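Local coordinates for putative lipoprotein (PDB 3QNK) that probably binds glycans at the bacterial outer membrane as a SusD-like lipoprotein, helping to pass them to a partner transporter, at residues 42-47 / 464-469; 456-461 / 496-501. All coordinates share one frame; numbering follows the deposited sequence.

Contact 1 (42-47 / 464-469) and contact 2 (456-461 / 496-501) have centres about 14 Å apart and interleave along the chain: the segments come in the order 42-47, 456-461, 464-469, 496-501. Helix 453-460, used by contact 2, is followed directly by helix 463-466, used by contact 1. The two contacts also touch: Thr466 OG1 lies 3.4 Å from Val457 CG1, and Pro464 CD lies 3.4 Å from Tyr496 OH. Contact 1 ties an N-terminal loop to the C-terminal part of the chain, 417 residues apart in sequence, whereas contact 2 folds that C-terminal part onto itself. The consecutive short helices thus carry packing on both the N-terminal and C-terminal loops.

Contact 1 of 2, residues 42-47 / 464-469; sequences RSDNSV and PETQTT
Asp44 and Thr466 meet where a type I beta turn, Ser43 to Ser46, packs against the C-terminal end of the short helix 463-466, joining the N-terminal and C-terminal parts of this SusD-family fold. Their side chains cross obliquely. Asp44 has CG lodged between its backbone N and carbonyl carbon (chi1 61°), which puts CG 3.6 Å from Thr466 CB. Asp44 OD2 is in van der Waals contact with Thr466 CG2 at 3.3 Å. The first-shell polar link runs through a water rather than directly. This water donates to Gln467 OE1 at 2.7 Å. It is also hydrogen-bonded to Thr466 OG1 at 3.1 Å, and it accepts a weak bond from the backbone N of Asp44 at 3.0 Å. Gln467 is bent at chi2 (-67°), which places CD near the other backbone; its OE1 sits 3.6 Å from Ser43 C. NE2 approaches Arg42 O to 3.4 Å, but its N-H points too far off the oxygen to count as a bond, and this amide nitrogen is instead bonded to Asn62 OD1.

The carboxylate of Asp44 is positioned by a salt bridge from OD1 to Arg453 NE, on helix 453-460, and Thr466 OG1 is also hydrogen-bonded to Ile462 O, the residue just before its helix. Arg42 CB is directed away from the helix, and NH2 forms a salt bridge with Asp74 OD1. Within the turn, Ser43 OG closes an ST turn, accepting from Asn45 N at 3.2 Å with an N-H...O angle of 164°.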
loop_
_atom_site.group_PDB
_atom_site.type_symbol
_atom_site.label_atom_id
_atom_site.label_comp_id
_atom_site.label_asym_id
_atom_site.label_seq_id
_atom_site.Cartn_x
_atom_site.Cartn_y
_atom_site.Cartn_z
ATOM N N ARG B 42 -11.961 -17.825 -3.123
ATOM C CA ARG B 42 -10.946 -18.619 -3.837
ATOM C C ARG B 42 -11.018 -20.042 -3.302
ATOM O O ARG B 42 -10.060 -20.787 -3.403
ATOM C CB ARG B 42 -9.525 -17.992 -3.774
ATOM C CG ARG B 42 -9.532 -16.618 -4.432
ATOM C CD ARG B 42 -8.203 -16.006 -4.695
ATOM N NE ARG B 42 -7.749 -15.205 -3.570
ATOM C CZ ARG B 42 -7.468 -13.902 -3.600
ATOM N NH1 ARG B 42 -7.555 -13.221 -4.734
ATOM N NH2 ARG B 42 -7.072 -13.278 -2.499
ATOM N N SER B 43 -12.196 -20.421 -2.782
ATOM C CA SER B 43 -12.505 -21.724 -2.186
ATOM C C SER B 43 -13.864 -22.238 -2.679
ATOM O O SER B 43 -14.694 -21.464 -3.165
ATOM C CB SER B 43 -12.502 -21.635 -0.654
ATOM O OG SER B 43 -13.767 -21.251 -0.152
ATOM N N ASP B 44 -14.123 -23.534 -2.470
ATOM C CA ASP B 44 -15.362 -24.176 -2.921
ATOM C C ASP B 44 -16.616 -23.714 -2.124
ATOM O O ASP B 44 -17.718 -24.174 -2.437
ATOM C CB ASP B 44 -15.209 -25.697 -2.866
ATOM C CG ASP B 44 -14.927 -26.286 -1.501
ATOM O OD1 ASP B 44 -14.348 -25.557 -0.638
ATOM O OD2 ASP B 44 -15.229 -27.491 -1.306
ATOM N N ASN B 45 -16.460 -22.774 -1.145
ATOM C CA ASN B 45 -17.592 -22.258 -0.367
ATOM C C ASN B 45 -18.295 -21.097 -1.043
ATOM O O ASN B 45 -19.452 -20.807 -0.707
ATOM C CB ASN B 45 -17.150 -21.803 1.019
ATOM C CG ASN B 45 -16.993 -22.925 1.994
ATOM O OD1 ASN B 45 -17.236 -24.097 1.691
ATOM N ND2 ASN B 45 -16.568 -22.588 3.180
ATOM N N SER B 46 -17.589 -20.385 -1.958
ATOM C CA SER B 46 -18.162 -19.194 -2.547
ATOM C C SER B 46 -17.700 -18.921 -3.957
ATOM O O SER B 46 -16.539 -19.161 -4.284
ATOM C CB SER B 46 -17.821 -17.977 -1.677
ATOM O OG SER B 46 -18.359 -16.767 -2.187
ATOM N N VAL B 47 -18.627 -18.366 -4.776
ATOM C CA VAL B 47 -18.408 -17.787 -6.100
ATOM C C VAL B 47 -18.838 -16.324 -5.939
ATOM O O VAL B 47 -20.025 -16.062 -5.719
ATOM C CB VAL B 47 -19.145 -18.511 -7.269
ATOM C CG1 VAL B 47 -18.969 -17.754 -8.587
ATOM C CG2 VAL B 47 -18.711 -19.978 -7.410
ATOM N N PRO B 464 -7.540 -30.444 -5.690
ATOM C CA PRO B 464 -8.136 -31.043 -6.913
ATOM C C PRO B 464 -9.624 -31.383 -6.767
ATOM O O PRO B 464 -10.382 -31.234 -7.708
ATOM C CB PRO B 464 -7.315 -32.310 -7.105
ATOM C CG PRO B 464 -6.035 -32.054 -6.380
ATOM C CD PRO B 464 -6.373 -31.234 -5.220
ATOM N N GLU B 465 -10.028 -31.824 -5.590
ATOM C CA GLU B 465 -11.382 -32.228 -5.234
ATOM C C GLU B 465 -12.321 -31.033 -5.087
ATOM O O GLU B 465 -13.532 -31.173 -5.312
ATOM C CB GLU B 465 -11.355 -32.999 -3.880
ATOM C CG GLU B 465 -10.600 -34.327 -3.855
ATOM C CD GLU B 465 -9.154 -34.356 -3.400
ATOM O OE1 GLU B 465 -8.352 -33.515 -3.865
ATOM O OE2 GLU B 465 -8.802 -35.288 -2.641
ATOM N N THR B 466 -11.794 -29.871 -4.673
ATOM C CA THR B 466 -12.638 -28.719 -4.382
ATOM C C THR B 466 -12.620 -27.646 -5.477
ATOM O O THR B 466 -13.663 -27.054 -5.754
ATOM C CB THR B 466 -12.238 -28.118 -3.030
ATOM O OG1 THR B 466 -10.885 -27.676 -3.080
ATOM C CG2 THR B 466 -12.413 -29.096 -1.882
ATOM N N GLN B 467 -11.454 -27.382 -6.111
ATOM C CA GLN B 467 -11.376 -26.355 -7.153
ATOM C C GLN B 467 -11.718 -26.983 -8.505
ATOM O O GLN B 467 -10.828 -27.273 -9.317
ATOM C CB GLN B 467 -10.001 -25.664 -7.143
ATOM C CG GLN B 467 -9.704 -24.838 -5.883
ATOM C CD GLN B 467 -10.593 -23.619 -5.763
ATOM O OE1 GLN B 467 -11.647 -23.659 -5.118
ATOM N NE2 GLN B 467 -10.176 -22.498 -6.331
ATOM N N THR B 468 -13.031 -27.229 -8.718
ATOM C CA THR B 468 -13.600 -27.823 -9.931
ATOM C C THR B 468 -14.756 -26.977 -10.447
ATOM O O THR B 468 -14.735 -25.762 -10.297
ATOM C CB THR B 468 -14.087 -29.261 -9.669
ATOM O OG1 THR B 468 -14.865 -29.292 -8.476
ATOM C CG2 THR B 468 -12.973 -30.248 -9.582
ATOM N N THR B 469 -15.768 -27.628 -11.071
ATOM C CA THR B 469 -16.956 -26.950 -11.536
ATOM C C THR B 469 -17.877 -26.809 -10.343
ATOM O O THR B 469 -18.248 -27.816 -9.725
ATOM C CB THR B 469 -17.584 -27.667 -12.716
ATOM O OG1 THR B 469 -16.651 -27.650 -13.791
ATOM C CG2 THR B 469 -18.878 -27.007 -13.173
HETATM O O HOH W 1 -11.343 -24.675 -2.583
#

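Contact 2 of 2, residues 456-461 / 496-501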
loop_
_atom_site.group_PDB
_atom_site.type_symbol
_atom_site.label_atom_id
_atom_site.label_comp_id
_atom_site.label_asym_id
_atom_site.label_seq_id
_atom_site.Cartn_x
_atom_site.Cartn_y
_atom_site.Cartn_z
ATOM N N ASP B 456 -7.908 -24.630 5.001
ATOM C CA ASP B 456 -8.247 -26.014 5.308
ATOM C C ASP B 456 -7.985 -26.902 4.054
ATOM O O ASP B 456 -7.298 -27.917 4.151
ATOM C CB ASP B 456 -9.689 -26.110 5.783
ATOM C CG ASP B 456 -9.922 -25.626 7.217
ATOM O OD1 ASP B 456 -8.923 -25.493 7.985
ATOM O OD2 ASP B 456 -11.100 -25.412 7.585
ATOM N N VAL B 457 -8.412 -26.435 2.873
ATOM C CA VAL B 457 -8.197 -27.109 1.593
ATOM C C VAL B 457 -6.678 -27.280 1.339
ATOM O O VAL B 457 -6.233 -28.340 0.890
ATOM C CB VAL B 457 -8.907 -26.317 0.450
ATOM C CG1 VAL B 457 -8.393 -26.703 -0.933
ATOM C CG2 VAL B 457 -10.426 -26.491 0.520
ATOM N N ARG B 458 -5.904 -26.236 1.657
ATOM C CA ARG B 458 -4.451 -26.131 1.469
ATOM C C ARG B 458 -3.706 -27.085 2.364
ATOM O O ARG B 458 -2.808 -27.811 1.893
ATOM C CB ARG B 458 -4.025 -24.683 1.778
ATOM C CG ARG B 458 -2.553 -24.406 1.657
ATOM C CD ARG B 458 -2.325 -22.906 1.559
ATOM N NE ARG B 458 -2.335 -22.421 0.185
ATOM C CZ ARG B 458 -1.846 -21.242 -0.168
ATOM N NH1 ARG B 458 -1.315 -20.441 0.746
ATOM N NH2 ARG B 458 -1.864 -20.863 -1.442
ATOM N N ARG B 459 -4.053 -27.073 3.669
ATOM C CA ARG B 459 -3.377 -27.904 4.666
ATOM C C ARG B 459 -3.793 -29.370 4.545
ATOM O O ARG B 459 -2.939 -30.245 4.679
ATOM C CB ARG B 459 -3.553 -27.364 6.088
ATOM C CG ARG B 459 -4.955 -27.434 6.644
ATOM C CD ARG B 459 -5.014 -26.655 7.922
ATOM N NE ARG B 459 -6.348 -26.711 8.498
ATOM C CZ ARG B 459 -6.761 -27.657 9.323
ATOM N NH1 ARG B 459 -5.938 -28.632 9.694
ATOM N NH2 ARG B 459 -7.993 -27.638 9.790
ATOM N N TRP B 460 -5.069 -29.644 4.242
ATOM C CA TRP B 460 -5.553 -31.003 4.024
ATOM C C TRP B 460 -5.146 -31.526 2.666
ATOM O O TRP B 460 -5.279 -32.726 2.413
ATOM C CB TRP B 460 -7.078 -31.067 4.126
ATOM C CG TRP B 460 -7.600 -30.812 5.502
ATOM C CD1 TRP B 460 -6.964 -31.048 6.682
ATOM C CD2 TRP B 460 -8.896 -30.314 5.833
ATOM N NE1 TRP B 460 -7.770 -30.690 7.728
ATOM C CE2 TRP B 460 -8.968 -30.248 7.241
ATOM C CE3 TRP B 460 -10.003 -29.898 5.069
ATOM C CZ2 TRP B 460 -10.092 -29.774 7.910
ATOM C CZ3 TRP B 460 -11.127 -29.433 5.730
ATOM C CH2 TRP B 460 -11.169 -29.387 7.136
ATOM N N LYS B 461 -4.677 -30.624 1.778
ATOM C CA LYS B 461 -4.249 -30.933 0.425
ATOM C C LYS B 461 -5.411 -31.606 -0.351
ATOM O O LYS B 461 -5.274 -32.736 -0.793
ATOM C CB LYS B 461 -2.937 -31.758 0.389
ATOM C CG LYS B 461 -1.735 -30.951 0.848
ATOM C CD LYS B 461 -0.407 -31.516 0.335
ATOM C CE LYS B 461 0.850 -30.781 0.815
ATOM N NZ LYS B 461 0.879 -29.322 0.467
ATOM N N TYR B 496 -0.720 -24.713 -3.600
ATOM C CA TYR B 496 -0.665 -25.046 -2.154
ATOM C C TYR B 496 0.179 -23.991 -1.420
ATOM O O TYR B 496 0.181 -23.948 -0.181
ATOM C CB TYR B 496 -0.178 -26.468 -1.891
ATOM C CG TYR B 496 -1.248 -27.520 -2.110
ATOM C CD1 TYR B 496 -2.522 -27.377 -1.566
ATOM C CD2 TYR B 496 -0.980 -28.671 -2.842
ATOM C CE1 TYR B 496 -3.513 -28.330 -1.787
ATOM C CE2 TYR B 496 -1.978 -29.622 -3.093
ATOM C CZ TYR B 496 -3.233 -29.460 -2.542
ATOM O OH TYR B 496 -4.192 -30.411 -2.782
ATOM N N LEU B 497 0.823 -23.073 -2.203
ATOM C CA LEU B 497 1.575 -21.923 -1.697
ATOM C C LEU B 497 1.335 -20.710 -2.576
ATOM O O LEU B 497 1.160 -20.863 -3.785
ATOM C CB LEU B 497 3.079 -22.230 -1.611
ATOM C CG LEU B 497 3.552 -23.103 -0.432
ATOM C CD1 LEU B 497 5.055 -23.243 -0.455
ATOM C CD2 LEU B 497 3.106 -22.503 0.940
ATOM N N THR B 498 1.312 -19.506 -1.975
ATOM C CA THR B 498 1.141 -18.207 -2.670
ATOM C C THR B 498 2.476 -17.770 -3.288
ATOM O O THR B 498 3.499 -17.912 -2.616
ATOM C CB THR B 498 0.589 -17.168 -1.685
ATOM O OG1 THR B 498 -0.679 -17.640 -1.264
ATOM C CG2 THR B 498 0.430 -15.766 -2.300
ATOM N N PRO B 499 2.540 -17.264 -4.546
ATOM C CA PRO B 499 3.864 -16.852 -5.080
ATOM C C PRO B 499 4.415 -15.639 -4.343
ATOM O O PRO B 499 3.657 -14.791 -3.849
ATOM C CB PRO B 499 3.594 -16.517 -6.555
ATOM C CG PRO B 499 2.168 -16.363 -6.698
ATOM C CD PRO B 499 1.458 -16.969 -5.517
ATOM N N VAL B 500 5.729 -15.609 -4.196
ATOM C CA VAL B 500 6.403 -14.449 -3.633
ATOM C C VAL B 500 6.385 -13.421 -4.781
ATOM O O VAL B 500 6.679 -13.798 -5.929
ATOM C CB VAL B 500 7.833 -14.780 -3.108
ATOM C CG1 VAL B 500 8.598 -13.517 -2.718
ATOM C CG2 VAL B 500 7.791 -15.775 -1.948
ATOM N N PRO B 501 5.990 -12.153 -4.536
ATOM C CA PRO B 501 5.975 -11.156 -5.630
ATOM C C PRO B 501 7.308 -11.082 -6.389
ATOM O O PRO B 501 8.365 -11.095 -5.775
ATOM C CB PRO B 501 5.671 -9.861 -4.887
ATOM C CG PRO B 501 4.883 -10.309 -3.741
ATOM C CD PRO B 501 5.548 -11.547 -3.275
#
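Lys461 lies over one face of the Tyr496 ring. Its CG stands over the middle of the ring, 4.0 Å from the ring centroid and close to the normal, which makes this a CH-pi contact. The chain then turns at its last torsion (chi4 -58°), bringing NZ back to within 3.8 Å of Tyr496 CG. The ammonium therefore forms an off-centre cation-pi contact, displaced toward the CB end of the ring. At the other end, Tyr496 OH is hydrogen-bonded to the backbone N of Gly463, so the ring is held both by its hydroxyl and across a face.

The helix ends at this point: Lys461, with positive phi, is the C-prime residue of a Schellman motif in which Ile462 N turns back to Val457 O. One turn earlier, Arg458 reaches across to the other segment, its side chain at about a right angle to that of Thr498. Its CG is anti to the backbone N, and a bend at chi3 (-90°) brings NE to 3.0 Å from Tyr496 O. That oxygen sits over one face of the guanidinium, toward its rim, and the angle at NE is too poor for a hydrogen bond. Thr498 OG1 instead lies at the edge, in the guanidinium plane, and takes a weak bond from Arg458 NH2 at 3.4 Å and 154°. The same NH2 also bonds Leu495 O, while NH1 is hydrogen-bonded to Lys124 O, and a bound acetate, probably from the crystallisation liquor, lies about 4 Å from the Arg458 side chain.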